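Local coordinates for TCR beta chain (Gallus gallus, PDB 6LIR), which pairs with the TCR alpha chain to form the chicken alpha-beta T-cell receptor, which probably recognises peptide antigen presented by MHC molecules, at residues Q41-S46 with G55-G60; A84-A89 with T105-L110. One frame throughout, in Å; residues are numbered along the deposited sequence.

In the fold
Both contacts lie in the V-set immunoglobulin domain and reach the same sheet, in which strand 28-34 separates strand 40-46 of contact 1 from the 84-91/100-110 hairpin of contact 2. Contact 2 is the buried one, with four of its six touching residues enclosed, and it is held by four backbone hydrogen bonds in regular antiparallel register. Contact 1 is partly buried and lies farther from the centre of the chain; there a loop meets a bulged strand through one bent hydrogen bond and aliphatic packing. Their centres are about 13 Å apart, yet they touch where Ile43 CD1 packs 3.6 Å from Tyr86 CD2.

Contact 1. Residues Q41-S46 with G55-G60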
loop_
_atom_site.group_PDB
_atom_site.type_symbol
_atom_site.label_atom_id
_atom_site.label_comp_id
_atom_site.label_asym_id
_atom_site.label_seq_id
_atom_site.Cartn_x
_atom_site.Cartn_y
_atom_site.Cartn_z
ATOM N N GLN B 41 -15.593 6.053 4.967
ATOM C CA GLN B 41 -16.984 6.263 5.336
ATOM C C GLN B 41 -17.355 5.346 6.490
ATOM O O GLN B 41 -17.148 4.129 6.419
ATOM C CB GLN B 41 -17.905 6.010 4.142
ATOM C CG GLN B 41 -17.560 6.831 2.917
ATOM C CD GLN B 41 -18.493 6.561 1.757
ATOM O OE1 GLN B 41 -18.060 6.138 0.685
ATOM N NE2 GLN B 41 -19.784 6.804 1.964
ATOM N N LEU B 42 -17.893 5.942 7.551
ATOM C CA LEU B 42 -18.327 5.199 8.729
ATOM C C LEU B 42 -19.496 4.275 8.402
ATOM O O LEU B 42 -20.563 4.730 7.977
ATOM C CB LEU B 42 -18.699 6.150 9.860
ATOM C CG LEU B 42 -18.886 5.401 11.182
ATOM C CD1 LEU B 42 -17.555 5.214 11.886
ATOM C CD2 LEU B 42 -19.874 6.124 12.083
ATOM N N ILE B 43 -19.287 2.978 8.606
ATOM C CA ILE B 43 -20.339 1.976 8.445
ATOM C C ILE B 43 -21.145 1.822 9.724
ATOM O O ILE B 43 -22.377 1.901 9.713
ATOM C CB ILE B 43 -19.723 0.627 8.022
ATOM C CG1 ILE B 43 -18.786 0.808 6.828
ATOM C CG2 ILE B 43 -20.819 -0.383 7.706
ATOM C CD1 ILE B 43 -18.034 -0.453 6.477
ATOM N N TYR B 44 -20.455 1.596 10.837
ATOM C CA TYR B 44 -21.073 1.366 12.132
ATOM C C TYR B 44 -20.066 1.779 13.189
ATOM O O TYR B 44 -18.859 1.595 13.006
ATOM C CB TYR B 44 -21.440 -0.111 12.324
ATOM C CG TYR B 44 -22.913 -0.445 12.245
ATOM C CD1 TYR B 44 -23.752 -0.244 13.336
ATOM C CD2 TYR B 44 -23.460 -0.985 11.090
ATOM C CE1 TYR B 44 -25.100 -0.560 13.270
ATOM C CE2 TYR B 44 -24.805 -1.303 11.013
ATOM C CZ TYR B 44 -25.619 -1.089 12.106
ATOM O OH TYR B 44 -26.957 -1.405 12.033
ATOM N N SER B 45 -20.560 2.335 14.288
ATOM C CA SER B 45 -19.715 2.699 15.415
ATOM C C SER B 45 -20.337 2.160 16.694
ATOM O O SER B 45 -21.454 1.638 16.697
ATOM C CB SER B 45 -19.523 4.219 15.509
ATOM O OG SER B 45 -20.724 4.860 15.911
ATOM N N SER B 46 -19.610 2.325 17.796
ATOM C CA SER B 46 -20.051 1.819 19.088
ATOM C C SER B 46 -19.435 2.680 20.175
ATOM O O SER B 46 -18.212 2.853 20.208
ATOM C CB SER B 46 -19.634 0.353 19.276
ATOM O OG SER B 46 -19.847 -0.072 20.613
ATOM N N GLY B 55 -24.091 4.048 10.600
ATOM C CA GLY B 55 -23.481 5.129 9.854
ATOM C C GLY B 55 -24.353 5.553 8.690
ATOM O O GLY B 55 -25.538 5.220 8.615
ATOM N N ASP B 56 -23.747 6.280 7.749
ATOM C CA ASP B 56 -24.488 6.708 6.563
ATOM C C ASP B 56 -24.705 5.566 5.583
ATOM O O ASP B 56 -25.686 5.578 4.832
ATOM C CB ASP B 56 -23.780 7.863 5.856
ATOM C CG ASP B 56 -24.360 9.210 6.228
ATOM O OD1 ASP B 56 -25.601 9.311 6.332
ATOM O OD2 ASP B 56 -23.575 10.157 6.444
ATOM N N ILE B 57 -23.807 4.584 5.568
ATOM C CA ILE B 57 -23.777 3.563 4.528
ATOM C C ILE B 57 -24.057 2.207 5.157
ATOM O O ILE B 57 -23.588 1.171 4.669
ATOM C CB ILE B 57 -22.432 3.560 3.782
ATOM C CG1 ILE B 57 -21.275 3.377 4.765
ATOM C CG2 ILE B 57 -22.257 4.845 2.992
ATOM C CD1 ILE B 57 -19.963 3.047 4.095
ATOM N N HIS B 58 -24.833 2.207 6.244
ATOM C CA HIS B 58 -25.041 0.993 7.023
ATOM C C HIS B 58 -25.937 -0.019 6.321
ATOM O O HIS B 58 -25.910 -1.199 6.687
ATOM C CB HIS B 58 -25.673 1.353 8.366
ATOM C CG HIS B 58 -27.116 1.744 8.259
ATOM N ND1 HIS B 58 -28.140 0.820 8.238
ATOM C CD2 HIS B 58 -27.704 2.958 8.142
ATOM C CE1 HIS B 58 -29.296 1.448 8.123
ATOM N NE2 HIS B 58 -29.060 2.747 8.065
ATOM N N THR B 59 -26.730 0.409 5.339
ATOM C CA THR B 59 -27.600 -0.514 4.617
ATOM C C THR B 59 -26.788 -1.637 3.988
ATOM O O THR B 59 -25.939 -1.397 3.124
ATOM C CB THR B 59 -28.408 0.225 3.554
ATOM O OG1 THR B 59 -29.320 1.124 4.195
ATOM C CG2 THR B 59 -29.199 -0.766 2.715
ATOM N N GLY B 60 -27.052 -2.864 4.427
ATOM C CA GLY B 60 -26.258 -4.011 4.044
ATOM C C GLY B 60 -25.371 -4.528 5.149
ATOM O O GLY B 60 -24.637 -5.499 4.928
#
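Ile57 carries CG1 in the crowded position between its backbone N and carbonyl carbon (chi1 56°), and with chi2 anti, CD1 extends to strand 41-46. In this V-set immunoglobulin domain that strand carries a classic beta bulge, Ile43 and Tyr44 both facing Trp31, and the loop 55-60 that follows strand 51-54 packs against it. Ile43 holds CG1 anti to its carbonyl carbon, beside the backbone N, so that the two isoleucines cross obliquely with Ile43 CG1 3.7 Å from Ile57 CD1. The same methyl also lies 3.6 Å from Gln41 CB, so Ile57 is lodged against two strand residues. Ile43 also touches Leu73 and Tyr61, on strands 70-75 and 61-67.

The polar link is a backbone one: Gly55 N donates to Ile43 O over 2.9 Å. The N-H...O angle of 140° makes it a bent bond, and the donor stands above the carbonyl plane, 48° out of it, not on a lone pair. Gly55, with no side chain, lets its CA come to 3.5 Å from Leu42 O in a CA-H...O contact. Asp56, exposed and barely touching the strand, forms a salt bridge through OD2 to Lys96 of the TCR alpha chain. Next to the Gly55 hydrogen bond, His58 CB sits 3.6 Å from Ile43 O and 3.8 Å from Tyr44 CE2.

Contact 2. Residues A84-A89 with T105-L110; sequences AIYFCA and TRLTVL
Strands 84-89 and 105-110, the first of which holds Cys88 of the disulfide to Cys20, form the antiparallel hairpin pairing known as F and G in a V-set immunoglobulin domain. Its tight part is the backbone ladder. Tyr86 N donates to Thr105 O and Thr105 N to Tyr86 O, each over 2.7 Å, with both donors in the acceptor's carbonyl plane. One hydrogen-bonded pair further along, Leu107 N reaches Ala84 O at 2.9 Å, nearly along the C=O axis, and the return bond runs from Ala84 N to Leu107 O. On the buried face, Tyr86 holds CG anti to its carbonyl carbon (chi1 -70°), which brings CE1 obliquely to 3.7 Å from Leu107 CB; Leu18 packs on both residues. Tyr86 OH is hydrogen-bonded to His82 O and to Tyr61 OH.

The opposite face, with Ile85 and Arg106, is partly exposed and buries less surface. These two make the non-hydrogen-bonded pair, their side chains crossing at about a right angle. Arg106 holds CG anti to its backbone N, the chain then bends at chi2 (87°), and NH2 forms a salt bridge with Asp149. The aliphatic contact on this side is Ile85 CG1 against Arg106 CD, at 3.6 Å.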
loop_
_atom_site.group_PDB
_atom_site.type_symbol
_atom_site.label_atom_id
_atom_site.label_comp_id
_atom_site.label_asym_id
_atom_site.label_seq_id
_atom_site.Cartn_x
_atom_site.Cartn_y
_atom_site.Cartn_z
ATOM N N ALA B 84 -14.491 -4.006 -0.857
ATOM C CA ALA B 84 -13.894 -2.809 -0.279
ATOM C C ALA B 84 -12.731 -3.225 0.613
ATOM O O ALA B 84 -12.495 -4.414 0.850
ATOM C CB ALA B 84 -14.908 -1.990 0.516
ATOM N N ILE B 85 -12.012 -2.225 1.111
ATOM C CA ILE B 85 -11.104 -2.407 2.233
ATOM C C ILE B 85 -11.798 -1.855 3.469
ATOM O O ILE B 85 -12.267 -0.709 3.470
ATOM C CB ILE B 85 -9.755 -1.708 1.997
ATOM C CG1 ILE B 85 -9.123 -2.187 0.690
ATOM C CG2 ILE B 85 -8.809 -1.969 3.165
ATOM C CD1 ILE B 85 -7.742 -1.610 0.432
ATOM N N TYR B 86 -11.879 -2.669 4.512
ATOM C CA TYR B 86 -12.608 -2.327 5.724
ATOM C C TYR B 86 -11.599 -2.020 6.816
ATOM O O TYR B 86 -10.661 -2.795 7.031
ATOM C CB TYR B 86 -13.529 -3.472 6.166
ATOM C CG TYR B 86 -14.721 -3.700 5.264
ATOM C CD1 TYR B 86 -14.571 -4.303 4.024
ATOM C CD2 TYR B 86 -15.996 -3.315 5.656
ATOM C CE1 TYR B 86 -15.655 -4.513 3.196
ATOM C CE2 TYR B 86 -17.091 -3.525 4.833
ATOM C CZ TYR B 86 -16.910 -4.124 3.603
ATOM O OH TYR B 86 -17.986 -4.335 2.770
ATOM N N PHE B 87 -11.788 -0.897 7.499
ATOM C CA PHE B 87 -10.884 -0.490 8.561
ATOM C C PHE B 87 -11.657 -0.407 9.865
ATOM O O PHE B 87 -12.690 0.265 9.941
ATOM C CB PHE B 87 -10.234 0.865 8.248
ATOM C CG PHE B 87 -9.139 0.790 7.217
ATOM C CD1 PHE B 87 -7.871 0.352 7.568
ATOM C CD2 PHE B 87 -9.373 1.168 5.902
ATOM C CE1 PHE B 87 -6.855 0.282 6.624
ATOM C CE2 PHE B 87 -8.358 1.103 4.953
ATOM C CZ PHE B 87 -7.101 0.660 5.316
ATOM N N CYS B 88 -11.158 -1.099 10.878
ATOM C CA CYS B 88 -11.623 -0.927 12.241
ATOM C C CYS B 88 -10.776 0.124 12.937
ATOM O O CYS B 88 -9.569 0.225 12.696
ATOM C CB CYS B 88 -11.570 -2.233 13.024
ATOM S SG CYS B 88 -11.781 -1.967 14.785
ATOM N N ALA B 89 -11.414 0.914 13.792
ATOM C CA ALA B 89 -10.711 1.964 14.506
ATOM C C ALA B 89 -11.263 2.055 15.916
ATOM O O ALA B 89 -12.392 1.645 16.190
ATOM C CB ALA B 89 -10.845 3.316 13.790
ATOM N N THR B 105 -8.966 -4.841 6.339
ATOM C CA THR B 105 -9.404 -6.118 5.799
ATOM C C THR B 105 -9.819 -5.884 4.358
ATOM O O THR B 105 -10.725 -5.086 4.094
ATOM C CB THR B 105 -10.589 -6.683 6.587
ATOM O OG1 THR B 105 -10.215 -6.900 7.954
ATOM C CG2 THR B 105 -11.054 -7.998 5.970
ATOM N N ARG B 106 -9.173 -6.578 3.429
ATOM C CA ARG B 106 -9.572 -6.492 2.035
ATOM C C ARG B 106 -10.599 -7.581 1.773
ATOM O O ARG B 106 -10.291 -8.774 1.862
ATOM C CB ARG B 106 -8.397 -6.638 1.077
ATOM C CG ARG B 106 -8.871 -6.767 -0.365
ATOM C CD ARG B 106 -9.063 -5.407 -1.020
ATOM N NE ARG B 106 -8.933 -5.469 -2.475
ATOM C CZ ARG B 106 -9.952 -5.360 -3.321
ATOM N NH1 ARG B 106 -11.188 -5.184 -2.862
ATOM N NH2 ARG B 106 -9.739 -5.426 -4.631
ATOM N N LEU B 107 -11.815 -7.161 1.459
ATOM C CA LEU B 107 -12.931 -8.058 1.232
ATOM C C LEU B 107 -13.317 -7.976 -0.235
ATOM O O LEU B 107 -13.476 -6.879 -0.780
ATOM C CB LEU B 107 -14.115 -7.675 2.125
ATOM C CG LEU B 107 -15.282 -8.648 2.289
ATOM C CD1 LEU B 107 -15.781 -8.622 3.722
ATOM C CD2 LEU B 107 -16.405 -8.294 1.335
ATOM N N THR B 108 -13.453 -9.133 -0.868
ATOM C CA THR B 108 -13.892 -9.222 -2.252
ATOM C C THR B 108 -15.102 -10.140 -2.304
ATOM O O THR B 108 -15.059 -11.256 -1.774
ATOM C CB THR B 108 -12.778 -9.753 -3.164
ATOM O OG1 THR B 108 -11.539 -9.108 -2.843
ATOM C CG2 THR B 108 -13.107 -9.490 -4.626
ATOM N N VAL B 109 -16.175 -9.676 -2.930
ATOM C CA VAL B 109 -17.379 -10.477 -3.101
ATOM C C VAL B 109 -17.399 -10.981 -4.534
ATOM O O VAL B 109 -17.421 -10.187 -5.483
ATOM C CB VAL B 109 -18.645 -9.675 -2.779
ATOM C CG1 VAL B 109 -19.884 -10.491 -3.125
ATOM C CG2 VAL B 109 -18.659 -9.276 -1.317
ATOM N N LEU B 110 -17.374 -12.296 -4.691
ATOM C CA LEU B 110 -17.309 -12.937 -5.992
ATOM C C LEU B 110 -18.677 -13.422 -6.465
ATOM O O LEU B 110 -19.625 -13.578 -5.693
ATOM C CB LEU B 110 -16.310 -14.096 -5.968
ATOM C CG LEU B 110 -14.853 -13.646 -6.104
ATOM C CD1 LEU B 110 -14.001 -14.757 -6.690
ATOM C CD2 LEU B 110 -14.740 -12.374 -6.948
#